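PDB 5MQ6: polycyclic ketone monooxygenase from Myceliophthora thermophila, which catalyses Baeyer-Villiger oxidation of ketones, with high activity on bulky polycyclic ones, inserting one oxygen atom beside the carbonyl to give esters or lactones, with FAD as cofactor. Local coordinates for residues L39-R44 against F298-S303; E331-L336 against N541-D546. All coordinates share one frame; numbering follows the deposited sequence.

Contact 1 of 2, residues L39-R44 against F298-S303; sequences LGQFIR and FQRTPS. With NDP (NADPH dihydro-nicotinamide-adenine-dinucleotide phosphate), chain C.
Gln41 and Arg300 reach toward each other from opposite directions, and their polar ends meet beside the adenine of the bound NADPH. As modelled, Gln41 NE2 lies 3.0 Å from Arg300 NH2, with the amide and guanidinium planes 30° apart. The amide is probably turned over, however, in which case its oxygen would face the guanidinium and a hydrogen bond becomes plausible. Arg300 spans the gap because its CG lies anti to the backbone N (chi1 -177°) and the chain then bends at chi2, carrying the guanidinium over the adenine, NH1 foremost. N7A of NADPH lies near the guanidinium's own plane, but Arg300 NH1 stands above the purine plane, 2.9 Å from N7A. The same nitrogen meets a second edge: Phe42 directs CE1 at it, 3.4 Å from N7A, so the phenyl ring borders the adenine rim instead of stacking on its face. Gln41 CG in turn lies 3.6 Å above the plane of the Phe42 ring, toward its rim, which ties the two neighbours into one wall of the pocket. At the 2'-phosphate of the adenosine ribose, Thr301 OG1 donates a hydrogen bond to O2X at 2.6 Å, although the position of that oxygen is less certain. Thr301 OG1 is also hydrogen-bonded to Arg33, and Lys425, Thr277 and Thr280 add further bonds to the dinucleotide. The segment 298-303 leaves the end of strand 294-299, the second strand of a Rossmann-type unit, which is the customary place for reading the adenosine ribose. Arg300 thus comes down on the adenine from one face, probably adding positive charge nearby, and the Thr301 hydroxyl at the 2'-phosphate is consistent with selection of NADPH over NADH.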
loop_
_atom_site.group_PDB
_atom_site.type_symbol
_atom_site.label_atom_id
_atom_site.label_comp_id
_atom_site.label_asym_id
_atom_site.label_seq_id
_atom_site.Cartn_x
_atom_site.Cartn_y
_atom_site.Cartn_z
ATOM N N LEU A 39 -15.087 -7.883 5.812
ATOM C CA LEU A 39 -14.941 -6.507 5.292
ATOM C C LEU A 39 -16.191 -5.629 5.471
ATOM O O LEU A 39 -16.076 -4.385 5.449
ATOM C CB LEU A 39 -14.546 -6.519 3.800
ATOM C CG LEU A 39 -13.137 -7.021 3.437
ATOM C CD1 LEU A 39 -12.864 -7.076 1.929
ATOM C CD2 LEU A 39 -12.065 -6.154 4.115
ATOM N N GLY A 40 -17.367 -6.257 5.634
ATOM C CA GLY A 40 -18.653 -5.527 5.891
ATOM C C GLY A 40 -18.701 -4.555 7.074
ATOM O O GLY A 40 -19.562 -3.682 7.138
ATOM N N GLN A 41 -17.814 -4.739 8.041
ATOM C CA GLN A 41 -17.625 -3.781 9.155
ATOM C C GLN A 41 -17.080 -2.336 8.812
ATOM O O GLN A 41 -17.081 -1.438 9.683
ATOM C CB GLN A 41 -16.695 -4.439 10.181
ATOM C CG GLN A 41 -15.333 -4.820 9.558
ATOM C CD GLN A 41 -14.441 -5.590 10.495
ATOM O OE1 GLN A 41 -14.241 -6.811 10.414
ATOM N NE2 GLN A 41 -13.908 -4.860 11.411
ATOM N N PHE A 42 -16.565 -2.132 7.588
ATOM C CA PHE A 42 -15.913 -0.877 7.198
ATOM C C PHE A 42 -16.703 -0.294 6.072
ATOM O O PHE A 42 -17.399 -0.993 5.390
ATOM C CB PHE A 42 -14.443 -1.071 6.737
ATOM C CG PHE A 42 -13.522 -1.640 7.837
ATOM C CD1 PHE A 42 -13.326 -0.948 9.033
ATOM C CD2 PHE A 42 -12.882 -2.889 7.670
ATOM C CE1 PHE A 42 -12.500 -1.477 10.053
ATOM C CE2 PHE A 42 -12.060 -3.426 8.679
ATOM C CZ PHE A 42 -11.864 -2.729 9.882
ATOM N N ILE A 43 -16.619 1.014 5.914
ATOM C CA ILE A 43 -17.160 1.676 4.750
ATOM C C ILE A 43 -16.161 2.723 4.328
ATOM O O ILE A 43 -15.478 3.325 5.192
ATOM C CB ILE A 43 -18.593 2.254 4.955
ATOM C CG1 ILE A 43 -19.059 3.070 3.727
ATOM C CG2 ILE A 43 -18.739 3.086 6.227
ATOM C CD1 ILE A 43 -20.538 3.352 3.780
ATOM N N ARG A 44 -16.043 2.931 3.016
ATOM C CA ARG A 44 -15.235 4.031 2.550
ATOM C C ARG A 44 -15.820 5.360 3.024
ATOM O O ARG A 44 -17.048 5.629 2.943
ATOM C CB ARG A 44 -15.111 4.082 1.035
ATOM C CG ARG A 44 -14.608 2.821 0.387
ATOM C CD ARG A 44 -14.914 2.901 -1.109
ATOM N NE ARG A 44 -14.170 1.874 -1.821
ATOM C CZ ARG A 44 -14.493 0.575 -1.855
ATOM N NH1 ARG A 44 -15.573 0.122 -1.212
ATOM N NH2 ARG A 44 -13.726 -0.284 -2.531
ATOM N N PHE A 298 -7.976 4.645 21.255
ATOM C CA PHE A 298 -8.957 3.554 21.182
ATOM C C PHE A 298 -8.466 2.392 20.334
ATOM O O PHE A 298 -8.328 2.492 19.123
ATOM C CB PHE A 298 -10.339 4.066 20.750
ATOM C CG PHE A 298 -10.895 5.179 21.652
ATOM C CD1 PHE A 298 -10.449 6.491 21.534
ATOM C CD2 PHE A 298 -11.848 4.898 22.624
ATOM C CE1 PHE A 298 -10.949 7.529 22.334
ATOM C CE2 PHE A 298 -12.336 5.925 23.459
ATOM C CZ PHE A 298 -11.871 7.233 23.323
ATOM N N GLN A 299 -8.259 1.263 21.001
ATOM C CA GLN A 299 -7.567 0.114 20.463
ATOM C C GLN A 299 -8.455 -1.150 20.367
ATOM O O GLN A 299 -9.141 -1.599 21.312
ATOM C CB GLN A 299 -6.386 -0.224 21.363
ATOM C CG GLN A 299 -5.543 -1.408 20.821
ATOM C CD GLN A 299 -4.375 -1.728 21.742
ATOM O OE1 GLN A 299 -3.291 -1.122 21.658
ATOM N NE2 GLN A 299 -4.617 -2.636 22.681
ATOM N N ARG A 300 -8.405 -1.750 19.209
ATOM C CA ARG A 300 -8.989 -3.079 19.042
ATOM C C ARG A 300 -7.943 -4.137 18.910
ATOM O O ARG A 300 -8.134 -5.225 19.427
ATOM C CB ARG A 300 -9.876 -3.039 17.842
ATOM C CG ARG A 300 -10.652 -4.254 17.479
ATOM C CD ARG A 300 -10.586 -4.284 15.963
ATOM N NE ARG A 300 -11.663 -5.018 15.434
ATOM C CZ ARG A 300 -12.629 -4.517 14.696
ATOM N NH1 ARG A 300 -12.674 -3.238 14.318
ATOM N NH2 ARG A 300 -13.561 -5.346 14.306
ATOM N N THR A 301 -6.836 -3.860 18.233
ATOM C CA THR A 301 -5.671 -4.784 18.209
ATOM C C THR A 301 -4.357 -4.029 18.320
ATOM O O THR A 301 -4.027 -3.202 17.480
ATOM C CB THR A 301 -5.647 -5.676 16.963
ATOM O OG1 THR A 301 -6.915 -6.289 16.831
ATOM C CG2 THR A 301 -4.649 -6.847 17.082
ATOM N N PRO A 302 -3.570 -4.329 19.358
ATOM C CA PRO A 302 -2.306 -3.650 19.459
ATOM C C PRO A 302 -1.357 -3.965 18.275
ATOM O O PRO A 302 -1.427 -5.030 17.726
ATOM C CB PRO A 302 -1.727 -4.199 20.756
ATOM C CG PRO A 302 -2.341 -5.553 20.901
ATOM C CD PRO A 302 -3.725 -5.393 20.367
ATOM N N SER A 303 -0.496 -3.019 17.891
ATOM C CA SER A 303 0.672 -3.298 17.008
ATOM C C SER A 303 1.859 -3.873 17.790
ATOM O O SER A 303 2.080 -3.561 18.995
ATOM C CB SER A 303 1.158 -2.015 16.304
ATOM O OG SER A 303 0.295 -1.684 15.199
HETATM P PA NDP C . -4.496 0.255 9.589
HETATM O O1A NDP C . -5.662 -0.356 8.738
HETATM O O2A NDP C . -3.128 -0.375 9.678
HETATM O O5B NDP C . -5.101 0.540 11.050
HETATM C C5B NDP C . -6.452 0.884 11.277
HETATM C C4B NDP C . -6.602 0.760 12.779
HETATM O O4B NDP C . -7.970 1.060 13.164
HETATM C C3B NDP C . -6.266 -0.655 13.261
HETATM O O3B NDP C . -5.372 -0.568 14.387
HETATM C C2B NDP C . -7.650 -1.183 13.569
HETATM O O2B NDP C . -7.676 -2.277 14.532
HETATM C C1B NDP C . -8.376 0.056 14.044
HETATM N N9A NDP C . -9.825 -0.144 14.009
HETATM C C8A NDP C . -10.604 -0.565 12.960
HETATM N N7A NDP C . -11.896 -0.663 13.326
HETATM C C5A NDP C . -11.900 -0.299 14.634
HETATM C C6A NDP C . -12.935 -0.209 15.655
HETATM N N6A NDP C . -14.177 -0.521 15.307
HETATM N N1A NDP C . -12.568 0.195 16.889
HETATM C C2A NDP C . -11.279 0.506 17.242
HETATM N N3A NDP C . -10.253 0.435 16.377
HETATM C C4A NDP C . -10.542 0.038 15.089
HETATM O O3 NDP C . -4.197 1.745 9.104
HETATM P PN NDP C . -2.869 2.700 9.265
HETATM O O1N NDP C . -3.282 4.054 8.604
HETATM O O2N NDP C . -2.395 2.761 10.700
HETATM O O5D NDP C . -1.719 1.975 8.385
HETATM C C5D NDP C . -2.041 1.611 7.000
HETATM C C4D NDP C . -0.789 1.273 6.212
HETATM O O4D NDP C . 0.003 2.458 5.974
HETATM C C3D NDP C . 0.164 0.441 7.075
HETATM O O3D NDP C . -0.271 -0.930 7.412
HETATM C C2D NDP C . 1.518 0.686 6.377
HETATM O O2D NDP C . 1.633 -0.102 5.148
HETATM C C1D NDP C . 1.448 2.199 6.172
HETATM P P2B NDP C . -7.590 -3.804 13.993
HETATM O O1X NDP C . -8.581 -3.857 12.822
HETATM O O2X NDP C . -8.096 -4.719 15.087
HETATM O O3X NDP C . -6.108 -4.096 13.717
#

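Contact 2 of 2, residues E331-L336 against N541-D546; sequences ERMLNL and NAFTLD. With FAD (flavin-adenine dinucleotide), chain B.
Phe543, its CG trans to the backbone N (chi1 -177°), extends its ring toward Met333, whose chi3 (-46°) folds the methyl CE back. Met333 CB sits over one face of that ring, a CH-pi contact 4.2 Å from the Phe543 ring centroid, while its sulfur makes an oblique Met-aromatic contact. Beyond the sulfur, Met333 CE rests 3.8 Å from Phe543 CD1 and packs tightly against the carboxylate, 3.0 Å from Asp546 OD2. The charge of that buried carboxylate is probably balanced by its salt bridges to Arg96 and Arg330. Leu334 approaches at about a right angle, with CD2 3.7 Å from Phe543 CZ, and helix 630-641 covers both residues. Replacing Phe543 by an alanine is likely to open a gap between the helices and leave Met333 and Leu334 without their shared aromatic partner. The helical segments run at 127° to each other. Two residues before Phe543, at the first residue of helix 541-562, the backbone N of Asn541 donates a 2.8 Å hydrogen bond to the flavin O2. Such a helix start, aimed at the pyrimidine end of the isoalloxazine, is typical of two-dinucleotide-binding-domain flavoproteins and could help stabilise negative charge there.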
loop_
_atom_site.group_PDB
_atom_site.type_symbol
_atom_site.label_atom_id
_atom_site.label_comp_id
_atom_site.label_asym_id
_atom_site.label_seq_id
_atom_site.Cartn_x
_atom_site.Cartn_y
_atom_site.Cartn_z
ATOM N N GLU A 331 20.715 -2.950 -5.825
ATOM C CA GLU A 331 21.446 -3.908 -5.043
ATOM C C GLU A 331 21.058 -3.767 -3.547
ATOM O O GLU A 331 20.797 -4.728 -2.866
ATOM C CB GLU A 331 22.973 -3.744 -5.332
ATOM C CG GLU A 331 23.833 -4.249 -4.221
ATOM C CD GLU A 331 25.282 -4.039 -4.468
ATOM O OE1 GLU A 331 25.873 -3.106 -3.853
ATOM O OE2 GLU A 331 25.779 -4.782 -5.322
ATOM N N ARG A 332 20.923 -2.544 -3.060
ATOM C CA ARG A 332 20.540 -2.334 -1.703
ATOM C C ARG A 332 19.133 -2.864 -1.347
ATOM O O ARG A 332 18.902 -3.385 -0.258
ATOM C CB ARG A 332 20.664 -0.841 -1.396
ATOM C CG ARG A 332 20.676 -0.518 0.084
ATOM C CD ARG A 332 20.927 0.974 0.240
ATOM N NE ARG A 332 21.001 1.288 1.655
ATOM C CZ ARG A 332 22.070 1.163 2.422
ATOM N NH1 ARG A 332 21.930 1.476 3.677
ATOM N NH2 ARG A 332 23.244 0.738 1.995
ATOM N N MET A 333 18.199 -2.696 -2.270
ATOM C CA MET A 333 16.849 -3.116 -2.100
ATOM C C MET A 333 16.814 -4.632 -2.024
ATOM O O MET A 333 16.080 -5.235 -1.242
ATOM C CB MET A 333 15.986 -2.634 -3.288
ATOM C CG MET A 333 15.605 -1.179 -3.242
ATOM S SD MET A 333 14.495 -0.545 -4.561
ATOM C CE MET A 333 15.198 -1.211 -5.963
ATOM N N LEU A 334 17.651 -5.249 -2.849
ATOM C CA LEU A 334 17.798 -6.721 -2.834
ATOM C C LEU A 334 18.381 -7.229 -1.501
ATOM O O LEU A 334 17.882 -8.142 -0.902
ATOM C CB LEU A 334 18.663 -7.123 -4.026
ATOM C CG LEU A 334 17.940 -7.134 -5.380
ATOM C CD1 LEU A 334 18.987 -7.093 -6.494
ATOM C CD2 LEU A 334 17.170 -8.431 -5.504
ATOM N N ASN A 335 19.399 -6.549 -1.037
ATOM C CA ASN A 335 20.001 -6.851 0.251
ATOM C C ASN A 335 18.990 -6.793 1.408
ATOM O O ASN A 335 18.850 -7.739 2.138
ATOM C CB ASN A 335 21.171 -5.902 0.448
ATOM C CG ASN A 335 21.945 -6.205 1.687
ATOM O OD1 ASN A 335 21.681 -5.683 2.785
ATOM N ND2 ASN A 335 22.881 -7.100 1.533
ATOM N N LEU A 336 18.221 -5.705 1.500
ATOM C CA LEU A 336 17.179 -5.580 2.481
ATOM C C LEU A 336 16.148 -6.735 2.351
ATOM O O LEU A 336 15.790 -7.387 3.316
ATOM C CB LEU A 336 16.458 -4.228 2.339
ATOM C CG LEU A 336 15.255 -4.035 3.226
ATOM C CD1 LEU A 336 15.656 -4.117 4.722
ATOM C CD2 LEU A 336 14.729 -2.646 2.938
ATOM N N ASN A 541 7.562 -1.592 -0.982
ATOM C CA ASN A 541 6.727 -1.421 -2.141
ATOM C C ASN A 541 7.402 -0.739 -3.305
ATOM O O ASN A 541 6.980 -0.960 -4.422
ATOM C CB ASN A 541 5.410 -0.695 -1.822
ATOM C CG ASN A 541 4.498 -1.478 -0.780
ATOM O OD1 ASN A 541 3.792 -0.851 -0.007
ATOM N ND2 ASN A 541 4.490 -2.827 -0.796
ATOM N N ALA A 542 8.431 0.071 -3.072
ATOM C CA ALA A 542 9.124 0.781 -4.118
ATOM C C ALA A 542 9.935 -0.197 -4.921
ATOM O O ALA A 542 10.265 0.071 -6.097
ATOM C CB ALA A 542 10.072 1.878 -3.558
ATOM N N PHE A 543 10.344 -1.280 -4.270
ATOM C CA PHE A 543 11.058 -2.304 -4.965
ATOM C C PHE A 543 10.109 -3.029 -5.964
ATOM O O PHE A 543 10.404 -3.240 -7.125
ATOM C CB PHE A 543 11.683 -3.273 -3.905
ATOM C CG PHE A 543 12.521 -4.370 -4.466
ATOM C CD1 PHE A 543 13.032 -4.332 -5.792
ATOM C CD2 PHE A 543 12.806 -5.456 -3.674
ATOM C CE1 PHE A 543 13.796 -5.362 -6.290
ATOM C CE2 PHE A 543 13.583 -6.518 -4.185
ATOM C CZ PHE A 543 14.100 -6.441 -5.497
ATOM N N THR A 544 8.968 -3.413 -5.481
ATOM C CA THR A 544 7.961 -3.977 -6.312
ATOM C C THR A 544 7.624 -3.100 -7.542
ATOM O O THR A 544 7.549 -3.567 -8.652
ATOM C CB THR A 544 6.704 -4.186 -5.478
ATOM O OG1 THR A 544 7.061 -4.902 -4.273
ATOM C CG2 THR A 544 5.639 -4.967 -6.346
ATOM N N LEU A 545 7.431 -1.838 -7.295
ATOM C CA LEU A 545 7.113 -0.872 -8.336
ATOM C C LEU A 545 8.241 -0.729 -9.309
ATOM O O LEU A 545 7.964 -0.608 -10.494
ATOM C CB LEU A 545 6.797 0.511 -7.776
ATOM C CG LEU A 545 5.520 0.661 -6.961
ATOM C CD1 LEU A 545 5.435 2.051 -6.317
ATOM C CD2 LEU A 545 4.350 0.502 -7.899
ATOM N N ASP A 546 9.485 -0.727 -8.809
ATOM C CA ASP A 546 10.695 -0.728 -9.642
ATOM C C ASP A 546 10.636 -1.911 -10.618
ATOM O O ASP A 546 10.555 -1.729 -11.871
ATOM C CB ASP A 546 11.928 -0.811 -8.730
ATOM C CG ASP A 546 13.251 -0.920 -9.491
ATOM O OD1 ASP A 546 13.274 -0.848 -10.746
ATOM O OD2 ASP A 546 14.322 -1.075 -8.835
HETATM P PA FAD B . -0.199 5.733 -4.612
HETATM O O1A FAD B . -1.352 5.258 -3.791
HETATM O O2A FAD B . 0.981 6.438 -3.968
HETATM O O5B FAD B . -0.773 6.714 -5.746
HETATM C C5B FAD B . -1.876 6.334 -6.499
HETATM C C4B FAD B . -2.714 7.565 -6.772
HETATM O O4B FAD B . -3.716 7.176 -7.731
HETATM C C3B FAD B . -3.456 8.151 -5.574
HETATM O O3B FAD B . -3.331 9.550 -5.572
HETATM C C2B FAD B . -4.887 7.757 -5.811
HETATM O O2B FAD B . -5.802 8.667 -5.250
HETATM C C1B FAD B . -4.939 7.731 -7.323
HETATM N N9A FAD B . -6.046 6.963 -7.837
HETATM C C8A FAD B . -6.367 5.678 -7.513
HETATM N N7A FAD B . -7.476 5.352 -8.169
HETATM C C5A FAD B . -7.908 6.393 -8.901
HETATM C C6A FAD B . -9.027 6.619 -9.833
HETATM N N6A FAD B . -9.970 5.747 -10.125
HETATM N N1A FAD B . -9.009 7.797 -10.400
HETATM C C2A FAD B . -8.090 8.753 -10.126
HETATM N N3A FAD B . -7.063 8.662 -9.313
HETATM C C4A FAD B . -6.963 7.465 -8.655
HETATM N N1 FAD B . 5.186 1.552 1.468
HETATM C C2 FAD B . 6.519 1.252 1.612
HETATM O O2 FAD B . 7.054 0.424 0.886
HETATM N N3 FAD B . 7.258 1.861 2.550
HETATM C C4 FAD B . 6.696 2.770 3.363
HETATM O O4 FAD B . 7.423 3.296 4.195
HETATM C C4X FAD B . 5.278 3.163 3.294
HETATM N N5 FAD B . 4.660 4.070 4.122
HETATM C C5X FAD B . 3.342 4.324 3.932
HETATM C C6 FAD B . 2.640 5.284 4.810
HETATM C C7 FAD B . 1.206 5.489 4.525
HETATM C C7M FAD B . 0.389 6.453 5.355
HETATM C C8 FAD B . 0.485 4.762 3.440
HETATM C C8M FAD B . -0.997 4.969 3.131
HETATM C C9 FAD B . 1.172 3.864 2.648
HETATM C C9A FAD B . 2.560 3.622 2.854
HETATM N N10 FAD B . 3.198 2.678 2.031
HETATM C C10 FAD B . 4.565 2.459 2.225
HETATM C "C1'" FAD B . 2.512 2.003 0.906
HETATM C "C2'" FAD B . 2.481 3.061 -0.275
HETATM O "O2'" FAD B . 1.135 3.182 -0.755
HETATM C "C3'" FAD B . 3.473 2.760 -1.450
HETATM O "O3'" FAD B . 4.808 2.725 -0.938
HETATM C "C4'" FAD B . 3.564 3.803 -2.590
HETATM O "O4'" FAD B . 3.549 5.232 -2.149
HETATM C "C5'" FAD B . 2.456 3.539 -3.631
HETATM O "O5'" FAD B . 2.832 4.257 -4.847
HETATM P P FAD B . 1.715 4.137 -6.014
HETATM O O1P FAD B . 2.042 5.327 -6.989
HETATM O O2P FAD B . 1.705 2.664 -6.446
HETATM O O3P FAD B . 0.264 4.340 -5.264
#

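Followed from the N terminus, the chain passes 39-44, runs through the FAD-binding Rossmann-type region, enters the five-stranded parallel sheet and returns at 298-303, where contact 1 closes a loop with 253 intervening residues. Contact 2 opens only afterwards, at 331-336, and closes at 541-546 after 204 more residues, so the two loops lie in series, neither nested nor crossing. The parallel sheet belongs to both: strands 244-246, 271-275 and 294-299 fall in the first loop, 442-446 and 471-474 in the second. The contact centres, 30 Å apart, lie on opposite sides of the chain's centre, one bordering the adenosine end of NADPH, the other backing the flavin.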